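Local coordinates for protein TqaA (Penicillium aethiopicum, PDB 5DLK) that probably cyclizes and releases a carrier-bound nonribosomal peptide through its terminal condensation-like domain, the piece of the synthetase present here, at residues Lys288-Leu293 / Ala458-Phe463; Arg302-Gly307 / Val335-Asp340; Trp344-Leu349 / Ala469-Ile474; Gln389-Asp394 / Phe425-Ala430; Leu433-Cys438 / Glu451-Ile456. All coordinates share one frame; numbering follows the deposited sequence.

Contact 1: Lys288-Leu293 / Ala458-Phe463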
# COMPACT_ATOMS: atom_id res chain seq x y z
N LYS A 288 4.75 -1.82 17.23
CA LYS A 288 5.35 -3.12 16.93
C LYS A 288 5.90 -3.80 18.18
O LYS A 288 5.84 -5.03 18.30
CB LYS A 288 6.43 -2.94 15.85
CG LYS A 288 5.73 -2.63 14.51
CD LYS A 288 6.66 -1.96 13.52
CE LYS A 288 5.84 -1.52 12.28
NZ LYS A 288 6.71 -0.88 11.24
N ALA A 289 6.43 -3.01 19.13
CA ALA A 289 6.89 -3.59 20.40
C ALA A 289 5.72 -4.16 21.17
O ALA A 289 5.84 -5.23 21.78
CB ALA A 289 7.61 -2.56 21.24
N ALA A 290 4.59 -3.46 21.16
CA ALA A 290 3.41 -3.95 21.86
C ALA A 290 2.96 -5.29 21.25
O ALA A 290 2.59 -6.23 21.97
CB ALA A 290 2.26 -2.91 21.80
N THR A 291 2.97 -5.35 19.93
CA THR A 291 2.60 -6.56 19.22
C THR A 291 3.57 -7.71 19.56
O THR A 291 3.14 -8.86 19.74
CB THR A 291 2.58 -6.31 17.70
OG1 THR A 291 1.61 -5.29 17.42
CG2 THR A 291 2.21 -7.59 16.94
N ALA A 292 4.86 -7.40 19.66
CA ALA A 292 5.84 -8.43 20.00
C ALA A 292 5.62 -9.00 21.39
O ALA A 292 5.73 -10.21 21.60
CB ALA A 292 7.26 -7.89 19.89
N LEU A 293 5.30 -8.13 22.34
CA LEU A 293 5.05 -8.60 23.70
C LEU A 293 3.81 -9.48 23.74
O LEU A 293 3.79 -10.52 24.43
CB LEU A 293 4.91 -7.43 24.68
CG LEU A 293 4.74 -7.90 26.12
CD1 LEU A 293 5.97 -8.70 26.59
CD2 LEU A 293 4.50 -6.70 27.02
N ALA A 458 -4.19 -1.72 24.74
CA ALA A 458 -3.90 -1.65 26.17
C ALA A 458 -2.40 -1.68 26.45
O ALA A 458 -1.90 -0.96 27.32
CB ALA A 458 -4.60 -2.80 26.92
N ILE A 459 -1.70 -2.54 25.73
CA ILE A 459 -0.24 -2.62 25.87
C ILE A 459 0.43 -1.34 25.42
O ILE A 459 1.33 -0.84 26.10
CB ILE A 459 0.33 -3.83 25.07
CG1 ILE A 459 -0.22 -5.14 25.63
CG2 ILE A 459 1.89 -3.84 25.16
CD1 ILE A 459 -0.20 -6.26 24.62
N ILE A 460 -0.00 -0.79 24.29
CA ILE A 460 0.56 0.48 23.80
C ILE A 460 0.43 1.56 24.88
O ILE A 460 1.38 2.28 25.20
CB ILE A 460 -0.13 0.95 22.52
CG1 ILE A 460 0.22 0.01 21.34
CG2 ILE A 460 0.30 2.37 22.18
CD1 ILE A 460 -0.62 0.26 20.05
N THR A 461 -0.78 1.70 25.42
CA THR A 461 -0.99 2.71 26.46
C THR A 461 -0.16 2.42 27.72
O THR A 461 0.38 3.33 28.34
CB THR A 461 -2.47 2.82 26.83
OG1 THR A 461 -3.19 3.28 25.68
CG2 THR A 461 -2.65 3.81 27.97
N LYS A 462 -0.04 1.16 28.10
CA LYS A 462 0.76 0.82 29.27
C LYS A 462 2.24 1.16 29.06
O LYS A 462 2.90 1.72 29.94
CB LYS A 462 0.58 -0.66 29.61
CG LYS A 462 1.19 -1.06 30.95
CD LYS A 462 0.46 -2.27 31.55
CE LYS A 462 -1.03 -1.99 31.70
NZ LYS A 462 -1.75 -3.12 32.37
N PHE A 463 2.75 0.84 27.88
CA PHE A 463 4.14 1.16 27.54
C PHE A 463 4.40 2.67 27.63
O PHE A 463 5.42 3.11 28.16
CB PHE A 463 4.47 0.69 26.12
CG PHE A 463 4.77 -0.80 26.01
CD1 PHE A 463 4.67 -1.65 27.08
CD2 PHE A 463 5.17 -1.33 24.77
CE1 PHE A 463 4.93 -3.02 26.95
CE2 PHE A 463 5.46 -2.68 24.63
CZ PHE A 463 5.35 -3.53 25.70
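Within the helix layer that covers one face of the six-stranded sheet in this condensation-type, chloramphenicol acetyltransferase-like fold, Ala290 of helix 283-299 packs into Ile459, Ile460 and Phe463 of helix 446-465. The short segments 288-293 and 458-463 approach to 8.8 Å between axes, and their N-to-C directions differ by 117°, a steep crossing that concentrates the contact on a few residues. Ala290 stands at the crossing point: its CB lies 3.5 Å from Ile459 CG2 and 3.6 Å from Ile460 CG1, so the two isoleucines share one small methyl. Beside it the Phe463 ring reaches the first helix, its CE2 4.0 Å from Ala289 CB. Ile459 CG2 has a second role, lying over one face of the Phe463 ring but offset toward the rim, so that the ring is covered from within its own helix. The ring also touches Val346 and Leu349 of helix 346-358, which makes Phe463 common to three helices. Thr282, which binds phosphopantetheine in another structure of this protein, has its side chain about 9 Å from that of Ala289. At the far end of the contact, chi1 -176° sets Leu293 CG anti to the backbone N, beside the carbonyl carbon, and Leu293 CD2 meets Phe463 CZ at 3.5 Å, near the ring plane.

Contact 2: Arg302-Gly307 / Val335-Asp340; sequences RDVVFG and VTFPED
Val304 and Val335 form the apolar centre, their side chains side by side and pointing the same way, with Val304 CG2 4.1 Å from Val335 CB. With CG1 anti to the carbonyl carbon (chi1 -61°), Val304 CG2 lies between the backbone N and the carbonyl carbon, near the edge of the Phe337 ring. Phe306 extends the patch, its CE1 lying 4.3 Å from Val335 CG2. The two valines are an antiparallel hydrogen-bonded pair, joined by Val304 N to Val335 O and Val335 N to Val304 O, both 2.9 Å. Asp303 and Thr336 follow as a non-hydrogen-bonded pair on the other face; Asp303 OD1 rests against Thr336 CG2, while its carboxylate has Arg334 as a salt-bridge partner. Past the strand ends, Phe337 N donates to Arg302 O (2.8 Å). At the polar edge the extended Arg302 runs out past Pro338 O, which lies near its CD, into a salt-bridge network. Glu339 OE1 sits above the centre of one guanidinium face, a long pairing of charges at 3.9 Å from Arg302 NH1. Asp340 OD1 lies at the guanidinium edge, also long, and a water that accepts from Arg302 NE donates to Pro338 O and to Asp340 OD1. Strand 329-336 borders the sheet, and Val335 and Phe337 are covered by helices 283-299 and 346-358, through Ala292, Ser296 and Leu349 among others.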
# COMPACT_ATOMS: atom_id res chain seq x y z
N ARG A 302 10.41 -16.38 23.52
CA ARG A 302 11.24 -15.19 23.67
C ARG A 302 11.87 -14.75 22.35
O ARG A 302 12.79 -13.96 22.33
CB ARG A 302 12.35 -15.43 24.70
CG ARG A 302 11.83 -15.55 26.14
CD ARG A 302 13.00 -15.73 27.13
NE ARG A 302 12.49 -15.98 28.48
CZ ARG A 302 12.15 -17.18 28.94
NH1 ARG A 302 12.29 -18.25 28.18
NH2 ARG A 302 11.68 -17.29 30.18
N ASP A 303 11.39 -15.30 21.23
CA ASP A 303 11.99 -14.97 19.94
C ASP A 303 10.87 -15.01 18.93
O ASP A 303 10.46 -16.10 18.53
CB ASP A 303 13.11 -15.97 19.61
CG ASP A 303 13.80 -15.69 18.29
OD1 ASP A 303 13.67 -14.58 17.75
OD2 ASP A 303 14.49 -16.60 17.78
N VAL A 304 10.30 -13.86 18.57
CA VAL A 304 9.11 -13.90 17.72
C VAL A 304 9.40 -13.23 16.37
O VAL A 304 10.22 -12.31 16.28
CB VAL A 304 7.90 -13.23 18.39
CG1 VAL A 304 7.53 -13.96 19.70
CG2 VAL A 304 8.15 -11.76 18.63
N VAL A 305 8.75 -13.73 15.32
CA VAL A 305 8.89 -13.12 14.00
C VAL A 305 7.50 -12.87 13.46
O VAL A 305 6.67 -13.76 13.49
CB VAL A 305 9.68 -14.00 13.00
CG1 VAL A 305 9.77 -13.29 11.64
CG2 VAL A 305 11.10 -14.28 13.55
N PHE A 306 7.22 -11.64 13.04
CA PHE A 306 5.94 -11.38 12.39
C PHE A 306 6.17 -10.41 11.23
O PHE A 306 7.28 -9.90 11.05
CB PHE A 306 4.89 -10.84 13.40
CG PHE A 306 5.35 -9.65 14.21
CD1 PHE A 306 6.13 -9.82 15.36
CD2 PHE A 306 5.02 -8.36 13.82
CE1 PHE A 306 6.55 -8.72 16.11
CE2 PHE A 306 5.44 -7.25 14.57
CZ PHE A 306 6.21 -7.43 15.71
N GLY A 307 5.16 -10.16 10.41
CA GLY A 307 5.39 -9.29 9.27
C GLY A 307 5.11 -7.83 9.61
O GLY A 307 4.34 -7.54 10.53
N VAL A 335 11.86 -9.97 16.85
CA VAL A 335 12.07 -9.37 18.17
C VAL A 335 12.50 -10.47 19.12
O VAL A 335 11.79 -11.46 19.32
CB VAL A 335 10.81 -8.65 18.68
CG1 VAL A 335 11.02 -8.07 20.08
CG2 VAL A 335 10.40 -7.57 17.68
N THR A 336 13.67 -10.28 19.73
CA THR A 336 14.25 -11.31 20.58
C THR A 336 14.42 -10.77 21.98
O THR A 336 15.17 -9.80 22.19
CB THR A 336 15.61 -11.78 20.07
OG1 THR A 336 16.58 -10.77 20.35
CG2 THR A 336 15.56 -12.03 18.57
N PHE A 337 13.74 -11.41 22.92
CA PHE A 337 13.76 -11.02 24.33
C PHE A 337 14.85 -11.76 25.07
O PHE A 337 15.07 -12.93 24.82
CB PHE A 337 12.42 -11.35 24.99
CG PHE A 337 11.24 -10.66 24.37
CD1 PHE A 337 10.67 -11.16 23.19
CD2 PHE A 337 10.66 -9.56 24.99
CE1 PHE A 337 9.55 -10.54 22.63
CE2 PHE A 337 9.56 -8.93 24.44
CZ PHE A 337 9.00 -9.43 23.25
N PRO A 338 15.51 -11.09 26.03
CA PRO A 338 16.53 -11.80 26.82
C PRO A 338 15.90 -12.70 27.89
O PRO A 338 14.69 -12.66 28.11
CB PRO A 338 17.33 -10.66 27.47
CG PRO A 338 16.34 -9.59 27.66
CD PRO A 338 15.41 -9.67 26.40
N GLU A 339 16.72 -13.49 28.58
CA GLU A 339 16.22 -14.26 29.72
C GLU A 339 15.75 -13.32 30.84
O GLU A 339 16.16 -12.15 30.88
CB GLU A 339 17.30 -15.22 30.23
CG GLU A 339 17.69 -16.32 29.23
CD GLU A 339 16.52 -17.24 28.85
OE1 GLU A 339 15.79 -17.73 29.76
OE2 GLU A 339 16.31 -17.48 27.64
N ASP A 340 14.90 -13.82 31.74
CA ASP A 340 14.31 -13.03 32.80
C ASP A 340 15.39 -12.32 33.64
O ASP A 340 15.18 -11.21 34.12
CB ASP A 340 13.46 -13.89 33.74
CG ASP A 340 12.16 -14.37 33.12
OD1 ASP A 340 11.80 -13.94 31.99
OD2 ASP A 340 11.48 -15.19 33.78
O HOH W 1 12.33 -13.40 29.59
O HOH W 2 9.59 -15.22 30.85

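Contact 3: Trp344-Leu349 / Ala469-Ile474; sequences WTVMDL and ARLLDI
Ala469 O takes a hydrogen bond from Val346 N (2.8 Å) and also lies against Thr345 CA. Arg470 comes next, facing Thr345 in a single backbone bridge while its guanidinium turns to Asp343. Leu471 N then donates to Trp344 O (2.9 Å), which a water bound by Leu472 N also reaches. The Leu471 side chain divides: CD1 meets the Trp344 ring at its edge, 4.0 Å from CE3, and CD2 lies 4.0 Å from Leu349 CD2. An alanine here would probably leave the indole edge and Leu349 CD2 without these methyl partners and open a gap between them. Last, Ile474 CD1 packs crosswise on Val346 CG2 at 3.8 Å. The bridged residue Thr345 is the N-cap of helix 346-358 and forms a capping box with Asp348, taking a weak bond from Asp348 N while Thr345 N donates to Asp348 OD2. Backbone bonds therefore join the C-terminal tail to the start of this helix, and apolar branches fill in behind them.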
# COMPACT_ATOMS: atom_id res chain seq x y z
N TRP A 344 14.77 -6.86 31.47
CA TRP A 344 14.46 -5.76 30.56
C TRP A 344 13.28 -4.90 31.03
O TRP A 344 12.30 -5.40 31.60
CB TRP A 344 14.10 -6.29 29.18
CG TRP A 344 15.21 -6.24 28.18
CD1 TRP A 344 16.54 -6.04 28.41
CD2 TRP A 344 15.05 -6.42 26.78
NE1 TRP A 344 17.23 -6.09 27.21
CE2 TRP A 344 16.33 -6.32 26.20
CE3 TRP A 344 13.94 -6.66 25.95
CZ2 TRP A 344 16.54 -6.46 24.83
CZ3 TRP A 344 14.15 -6.80 24.58
CH2 TRP A 344 15.43 -6.70 24.04
N THR A 345 13.41 -3.61 30.77
CA THR A 345 12.30 -2.68 30.91
C THR A 345 11.61 -2.48 29.58
O THR A 345 12.11 -2.88 28.53
CB THR A 345 12.77 -1.31 31.41
OG1 THR A 345 13.60 -0.71 30.42
CG2 THR A 345 13.57 -1.46 32.72
N VAL A 346 10.45 -1.83 29.61
CA VAL A 346 9.79 -1.41 28.40
C VAL A 346 10.73 -0.61 27.49
O VAL A 346 10.76 -0.84 26.28
CB VAL A 346 8.55 -0.57 28.75
CG1 VAL A 346 8.02 0.15 27.51
CG2 VAL A 346 7.49 -1.48 29.38
N MET A 347 11.52 0.29 28.05
CA MET A 347 12.44 1.07 27.22
C MET A 347 13.43 0.19 26.44
O MET A 347 13.75 0.47 25.29
CB MET A 347 13.22 2.08 28.06
CG MET A 347 13.80 3.20 27.22
SD MET A 347 12.44 4.28 26.66
CE MET A 347 12.17 5.19 28.19
N ASP A 348 13.93 -0.85 27.11
CA ASP A 348 14.89 -1.78 26.49
C ASP A 348 14.23 -2.47 25.30
O ASP A 348 14.85 -2.65 24.25
CB ASP A 348 15.38 -2.83 27.49
CG ASP A 348 16.18 -2.21 28.65
OD1 ASP A 348 17.00 -1.33 28.38
OD2 ASP A 348 15.97 -2.62 29.82
N LEU A 349 12.97 -2.87 25.48
CA LEU A 349 12.23 -3.50 24.39
C LEU A 349 12.00 -2.51 23.26
O LEU A 349 12.14 -2.86 22.08
CB LEU A 349 10.89 -4.08 24.90
CG LEU A 349 9.93 -4.52 23.79
CD1 LEU A 349 10.57 -5.64 22.97
CD2 LEU A 349 8.58 -4.97 24.38
N ALA A 469 8.96 0.59 33.30
CA ALA A 469 8.43 -0.63 33.91
C ALA A 469 9.20 -1.87 33.48
O ALA A 469 9.61 -1.97 32.32
CB ALA A 469 6.94 -0.81 33.57
N ARG A 470 9.34 -2.83 34.39
CA ARG A 470 9.94 -4.11 34.04
C ARG A 470 8.98 -4.91 33.17
O ARG A 470 7.79 -4.98 33.47
CB ARG A 470 10.30 -4.92 35.30
CG ARG A 470 11.53 -4.43 36.04
CD ARG A 470 11.72 -5.21 37.36
NE ARG A 470 11.02 -6.50 37.32
CZ ARG A 470 11.34 -7.56 38.08
NH1 ARG A 470 12.35 -7.49 38.94
NH2 ARG A 470 10.65 -8.69 37.96
N LEU A 471 9.48 -5.50 32.08
CA LEU A 471 8.61 -6.33 31.25
C LEU A 471 7.94 -7.43 32.06
O LEU A 471 6.77 -7.76 31.83
CB LEU A 471 9.40 -6.97 30.10
CG LEU A 471 9.79 -6.10 28.92
CD1 LEU A 471 10.42 -6.97 27.80
CD2 LEU A 471 8.58 -5.31 28.39
N LEU A 472 8.68 -8.01 33.01
CA LEU A 472 8.11 -9.06 33.85
C LEU A 472 6.87 -8.61 34.63
O LEU A 472 6.06 -9.43 35.06
CB LEU A 472 9.17 -9.59 34.84
CG LEU A 472 10.17 -10.55 34.20
CD1 LEU A 472 11.32 -10.89 35.15
CD2 LEU A 472 9.44 -11.81 33.76
N ASP A 473 6.72 -7.30 34.81
CA ASP A 473 5.62 -6.76 35.60
C ASP A 473 4.42 -6.33 34.75
O ASP A 473 3.41 -5.86 35.29
CB ASP A 473 6.10 -5.56 36.41
CG ASP A 473 7.07 -5.95 37.52
OD1 ASP A 473 7.03 -7.13 37.96
OD2 ASP A 473 7.88 -5.10 37.94
N ILE A 474 4.53 -6.46 33.43
CA ILE A 474 3.46 -6.03 32.54
C ILE A 474 2.37 -7.08 32.47
O ILE A 474 2.65 -8.26 32.23
CB ILE A 474 3.98 -5.76 31.11
CG1 ILE A 474 5.10 -4.72 31.11
CG2 ILE A 474 2.83 -5.34 30.19
CD1 ILE A 474 4.65 -3.29 31.20
O HOH W 3 11.69 -7.52 33.05

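Contact 4: Gln389-Asp394 / Phe425-Ala430; sequences QHQNID and FTEPHA
Gln389 O accepts from Thr426 N at 3.1 Å and also has Phe425 CA close by. One step on, Thr426 O receives Gln391 N (2.9 Å). The hydroxyl of Thr426, placed by chi1 45° between its backbone N and carbonyl carbon, is paired with His390 ND1 at 2.8 Å, and either could be the donor. His390 and Pro428 meet tip to tip, CE1 to CG 3.8 Å. These bonds join strands 386-390 and 422-428, parallel neighbours inside the six-stranded sheet; beyond them the first chain leaves the sheet through inverse gamma turns centred on Gln391 and Asn392, and Asn392 is a phosphopantetheine-binding residue in another structure of this protein. On the face that carries Phe425, the Gln389 side chain lies alongside the ring with the amide nearly perpendicular to it (83°), CD in the ring plane and 3.7 Å from Phe425 CE1. Both ends of that amide are used: OE1 bonds to the Thr309 hydroxyl, and NE2 donates in its own plane to Gln391 OE1 (3.0 Å), arriving above the carbonyl plane. An alanine in place of Gln389 would probably leave Gln391 OE1 without this donor, Thr309 without its amide partner and a gap beside the Phe425 ring. Gln391 NE2 donates to a water that in turn donates to Glu427 OE2, while Glu427 OE1 accepts from His429 NE2 at 2.9 Å.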
# COMPACT_ATOMS: atom_id res chain seq x y z
N GLN A 389 1.08 -2.61 10.23
CA GLN A 389 1.32 -1.46 9.36
C GLN A 389 0.98 -0.17 10.09
O GLN A 389 -0.21 0.14 10.28
CB GLN A 389 0.49 -1.56 8.08
CG GLN A 389 0.77 -0.42 7.08
CD GLN A 389 0.23 -0.73 5.69
OE1 GLN A 389 0.36 -1.86 5.19
NE2 GLN A 389 -0.35 0.28 5.05
N HIS A 390 2.00 0.58 10.49
CA HIS A 390 1.76 1.89 11.10
C HIS A 390 1.67 2.94 10.01
O HIS A 390 2.56 3.05 9.15
CB HIS A 390 2.86 2.28 12.08
CG HIS A 390 2.64 3.63 12.66
ND1 HIS A 390 1.52 3.93 13.41
CD2 HIS A 390 3.32 4.79 12.52
CE1 HIS A 390 1.55 5.21 13.75
NE2 HIS A 390 2.64 5.75 13.24
N GLN A 391 0.60 3.72 10.02
CA GLN A 391 0.33 4.67 8.94
C GLN A 391 0.94 6.03 9.22
O GLN A 391 0.23 6.97 9.54
CB GLN A 391 -1.19 4.81 8.75
CG GLN A 391 -1.91 3.49 8.54
CD GLN A 391 -1.76 2.91 7.14
OE1 GLN A 391 -0.66 2.85 6.59
NE2 GLN A 391 -2.87 2.48 6.57
N ASN A 392 2.27 6.13 9.12
CA ASN A 392 2.97 7.40 9.31
C ASN A 392 3.02 8.16 7.98
O ASN A 392 4.09 8.53 7.47
CB ASN A 392 4.38 7.18 9.89
CG ASN A 392 5.26 6.31 9.01
OD1 ASN A 392 4.79 5.39 8.33
ND2 ASN A 392 6.57 6.60 9.01
N ILE A 393 1.83 8.38 7.44
CA ILE A 393 1.61 8.98 6.13
C ILE A 393 0.50 10.02 6.26
O ILE A 393 -0.11 10.15 7.32
CB ILE A 393 1.19 7.93 5.09
CG1 ILE A 393 0.01 7.13 5.69
CG2 ILE A 393 2.37 7.04 4.72
CD1 ILE A 393 -0.57 6.04 4.81
N ASP A 394 0.23 10.76 5.19
CA ASP A 394 -0.92 11.66 5.17
C ASP A 394 -2.20 10.90 5.45
O ASP A 394 -2.47 9.85 4.85
CB ASP A 394 -1.04 12.39 3.83
CG ASP A 394 0.06 13.39 3.60
OD1 ASP A 394 0.88 13.62 4.52
OD2 ASP A 394 0.11 13.97 2.48
N PHE A 425 -3.53 -2.30 11.46
CA PHE A 425 -3.16 -0.97 11.02
C PHE A 425 -3.27 -0.01 12.21
O PHE A 425 -4.19 -0.14 13.02
CB PHE A 425 -4.06 -0.45 9.90
CG PHE A 425 -4.08 -1.32 8.67
CD1 PHE A 425 -3.12 -1.18 7.69
CD2 PHE A 425 -5.10 -2.25 8.48
CE1 PHE A 425 -3.16 -1.97 6.52
CE2 PHE A 425 -5.15 -3.03 7.33
CZ PHE A 425 -4.18 -2.89 6.36
N THR A 426 -2.39 0.98 12.28
CA THR A 426 -2.52 2.01 13.32
C THR A 426 -2.48 3.39 12.65
O THR A 426 -1.58 3.66 11.87
CB THR A 426 -1.43 1.92 14.41
OG1 THR A 426 -0.15 1.71 13.80
CG2 THR A 426 -1.72 0.78 15.36
N GLU A 427 -3.47 4.23 12.94
CA GLU A 427 -3.56 5.56 12.34
C GLU A 427 -3.42 6.61 13.43
O GLU A 427 -4.24 6.64 14.36
CB GLU A 427 -4.89 5.75 11.62
CG GLU A 427 -4.98 5.07 10.28
CD GLU A 427 -6.23 5.45 9.51
OE1 GLU A 427 -7.13 6.08 10.10
OE2 GLU A 427 -6.31 5.10 8.32
N PRO A 428 -2.38 7.45 13.33
CA PRO A 428 -2.07 8.45 14.35
C PRO A 428 -2.79 9.76 14.11
O PRO A 428 -2.19 10.70 13.60
CB PRO A 428 -0.55 8.62 14.21
CG PRO A 428 -0.30 8.38 12.76
CD PRO A 428 -1.33 7.37 12.30
N HIS A 429 -4.07 9.83 14.48
CA HIS A 429 -4.83 11.07 14.40
C HIS A 429 -4.50 12.02 15.54
O HIS A 429 -3.85 11.64 16.52
CB HIS A 429 -6.33 10.78 14.39
CG HIS A 429 -6.77 9.97 13.22
ND1 HIS A 429 -6.97 10.51 11.97
CD2 HIS A 429 -7.01 8.64 13.09
CE1 HIS A 429 -7.33 9.56 11.13
NE2 HIS A 429 -7.36 8.41 11.79
N ALA A 430 -4.96 13.26 15.42
CA ALA A 430 -4.66 14.27 16.43
C ALA A 430 -5.34 13.96 17.76
O ALA A 430 -4.76 14.21 18.82
CB ALA A 430 -5.08 15.65 15.92
O HOH W 4 -5.62 2.40 7.97

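Contact 5: Leu433-Cys438 / Glu451-Ile456; sequences LEVQVC and ELANNI. With EDO (1,2-ethanediol), chain F.
Val437 and Leu452 carry the closer half of an apolar contact made mostly by methyl groups. Their side chains cross at about a right angle, with Leu452 CD2 set 3.9 Å from Val437 CG2 and 4.0 Å from Val437 CG1. A chi1 of 179° sets Leu452 CG anti to the backbone N; its CD2 is the branch that meets Val437. Val437 CG2 is equally near Ala453 CB, at 3.9 Å. Two residues earlier, Val435 makes looser approaches, its CG1 lying 4.4 Å from both Ala453 CB and Ile456 CG2. Strand 433-440, paired in a hairpin with strand 422-428, here lies under helix 446-465 in an alpha/beta layer arrangement: the segment axes come within 8.3 Å and run in roughly antiparallel senses, 148° apart. The small Ala453 faces the strand between the two valines. The polar contacts belong to each element separately. On the strand face turned from the helix, Gln436 NE2 donates to Glu434 OE2 (2.8 Å), almost in its own amide plane and onto the anti lone pair of that oxygen, while Glu434 OE1 forms a salt bridge with Arg432. On the helix, Asn455 ND2 reaches back one turn to Glu451 OE2 at 2.9 Å, meeting the carboxylate from above its plane. A 1,2-ethanediol, probably from the crystallisation liquor, gives a weak hydrogen bond from O1 to Gln436 OE1.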
# COMPACT_ATOMS: atom_id res chain seq x y z
N LEU A 433 -5.01 7.63 18.67
CA LEU A 433 -4.33 6.62 17.86
C LEU A 433 -5.34 5.52 17.65
O LEU A 433 -5.87 4.97 18.62
CB LEU A 433 -3.05 6.09 18.54
CG LEU A 433 -2.33 4.97 17.77
CD1 LEU A 433 -1.58 5.53 16.59
CD2 LEU A 433 -1.38 4.18 18.68
N GLU A 434 -5.66 5.23 16.40
CA GLU A 434 -6.67 4.22 16.13
C GLU A 434 -6.04 2.89 15.74
O GLU A 434 -5.31 2.83 14.76
CB GLU A 434 -7.62 4.69 15.04
CG GLU A 434 -8.84 3.83 14.91
CD GLU A 434 -9.87 4.47 14.00
OE1 GLU A 434 -10.69 5.27 14.50
OE2 GLU A 434 -9.82 4.19 12.79
N VAL A 435 -6.28 1.86 16.54
CA VAL A 435 -5.82 0.52 16.23
C VAL A 435 -6.92 -0.16 15.42
O VAL A 435 -8.07 -0.23 15.86
CB VAL A 435 -5.47 -0.27 17.52
CG1 VAL A 435 -5.10 -1.72 17.22
CG2 VAL A 435 -4.37 0.45 18.33
N GLN A 436 -6.57 -0.63 14.23
CA GLN A 436 -7.54 -1.26 13.35
C GLN A 436 -7.12 -2.68 13.06
O GLN A 436 -5.97 -2.92 12.68
CB GLN A 436 -7.65 -0.48 12.04
CG GLN A 436 -7.75 1.04 12.24
CD GLN A 436 -7.66 1.81 10.93
OE1 GLN A 436 -7.14 1.30 9.94
NE2 GLN A 436 -8.17 3.03 10.92
N VAL A 437 -8.02 -3.63 13.25
CA VAL A 437 -7.74 -5.01 12.87
C VAL A 437 -8.58 -5.35 11.65
O VAL A 437 -9.79 -5.06 11.61
CB VAL A 437 -8.06 -5.99 14.02
CG1 VAL A 437 -7.91 -7.43 13.54
CG2 VAL A 437 -7.18 -5.69 15.24
N CYS A 438 -7.94 -5.95 10.64
CA CYS A 438 -8.65 -6.37 9.43
C CYS A 438 -8.31 -7.81 9.10
O CYS A 438 -7.14 -8.17 8.88
CB CYS A 438 -8.29 -5.47 8.25
SG CYS A 438 -9.28 -5.85 6.76
N GLU A 451 -10.99 -8.44 20.84
CA GLU A 451 -10.05 -8.70 21.93
C GLU A 451 -8.62 -8.37 21.50
O GLU A 451 -7.85 -7.82 22.28
CB GLU A 451 -10.12 -10.15 22.40
CG GLU A 451 -9.24 -10.46 23.63
CD GLU A 451 -9.63 -9.68 24.90
OE1 GLU A 451 -10.69 -9.02 24.94
OE2 GLU A 451 -8.86 -9.74 25.89
N LEU A 452 -8.28 -8.71 20.26
CA LEU A 452 -6.97 -8.37 19.73
C LEU A 452 -6.76 -6.86 19.72
O LEU A 452 -5.74 -6.37 20.20
CB LEU A 452 -6.80 -8.93 18.31
CG LEU A 452 -5.45 -8.59 17.67
CD1 LEU A 452 -4.28 -9.16 18.47
CD2 LEU A 452 -5.45 -9.06 16.21
N ALA A 453 -7.72 -6.10 19.19
CA ALA A 453 -7.57 -4.65 19.14
C ALA A 453 -7.49 -4.06 20.55
O ALA A 453 -6.71 -3.13 20.81
CB ALA A 453 -8.74 -4.01 18.34
N ASN A 454 -8.29 -4.61 21.47
CA ASN A 454 -8.26 -4.17 22.86
C ASN A 454 -6.93 -4.43 23.54
O ASN A 454 -6.39 -3.56 24.21
CB ASN A 454 -9.38 -4.85 23.65
CG ASN A 454 -10.73 -4.20 23.40
OD1 ASN A 454 -10.81 -3.10 22.86
ND2 ASN A 454 -11.81 -4.89 23.78
N ASN A 455 -6.43 -5.65 23.39
CA ASN A 455 -5.17 -6.03 24.05
C ASN A 455 -3.97 -5.22 23.53
O ASN A 455 -3.16 -4.71 24.31
CB ASN A 455 -4.87 -7.51 23.84
CG ASN A 455 -5.82 -8.43 24.58
OD1 ASN A 455 -5.87 -9.63 24.29
ND2 ASN A 455 -6.62 -7.88 25.50
N ILE A 456 -3.86 -5.15 22.21
CA ILE A 456 -2.77 -4.38 21.58
C ILE A 456 -2.83 -2.93 22.03
O ILE A 456 -1.82 -2.36 22.43
CB ILE A 456 -2.84 -4.44 20.03
CG1 ILE A 456 -2.65 -5.87 19.51
CG2 ILE A 456 -1.79 -3.52 19.41
CD1 ILE A 456 -1.29 -6.50 19.87
C1 EDO F . -11.01 1.92 7.55
O1 EDO F . -9.63 2.15 7.87
C2 EDO F . -11.14 1.38 6.13
O2 EDO F . -12.30 0.55 6.03

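All five contacts fall in the half of the condensation-type domain built on one six-stranded sheet. Contacts 2, 4 and 5 use that sheet: contact 2 joins its border strand 329-336 to strand 303-310, and contacts 4 and 5 sit on neighbouring strands with centres about 13 Å apart. Contacts 1 and 5 share helix 446-465, while contacts 1 and 3, whose centres are about 11 Å apart, alternate along the chain. Contacts 2, 4 and 5 follow one another inside the loop closed by contact 1. Chain regions distant in sequence are thus gathered into one sheet-and-helix unit, with the phosphopantetheine-binding Asn392 within contact 4.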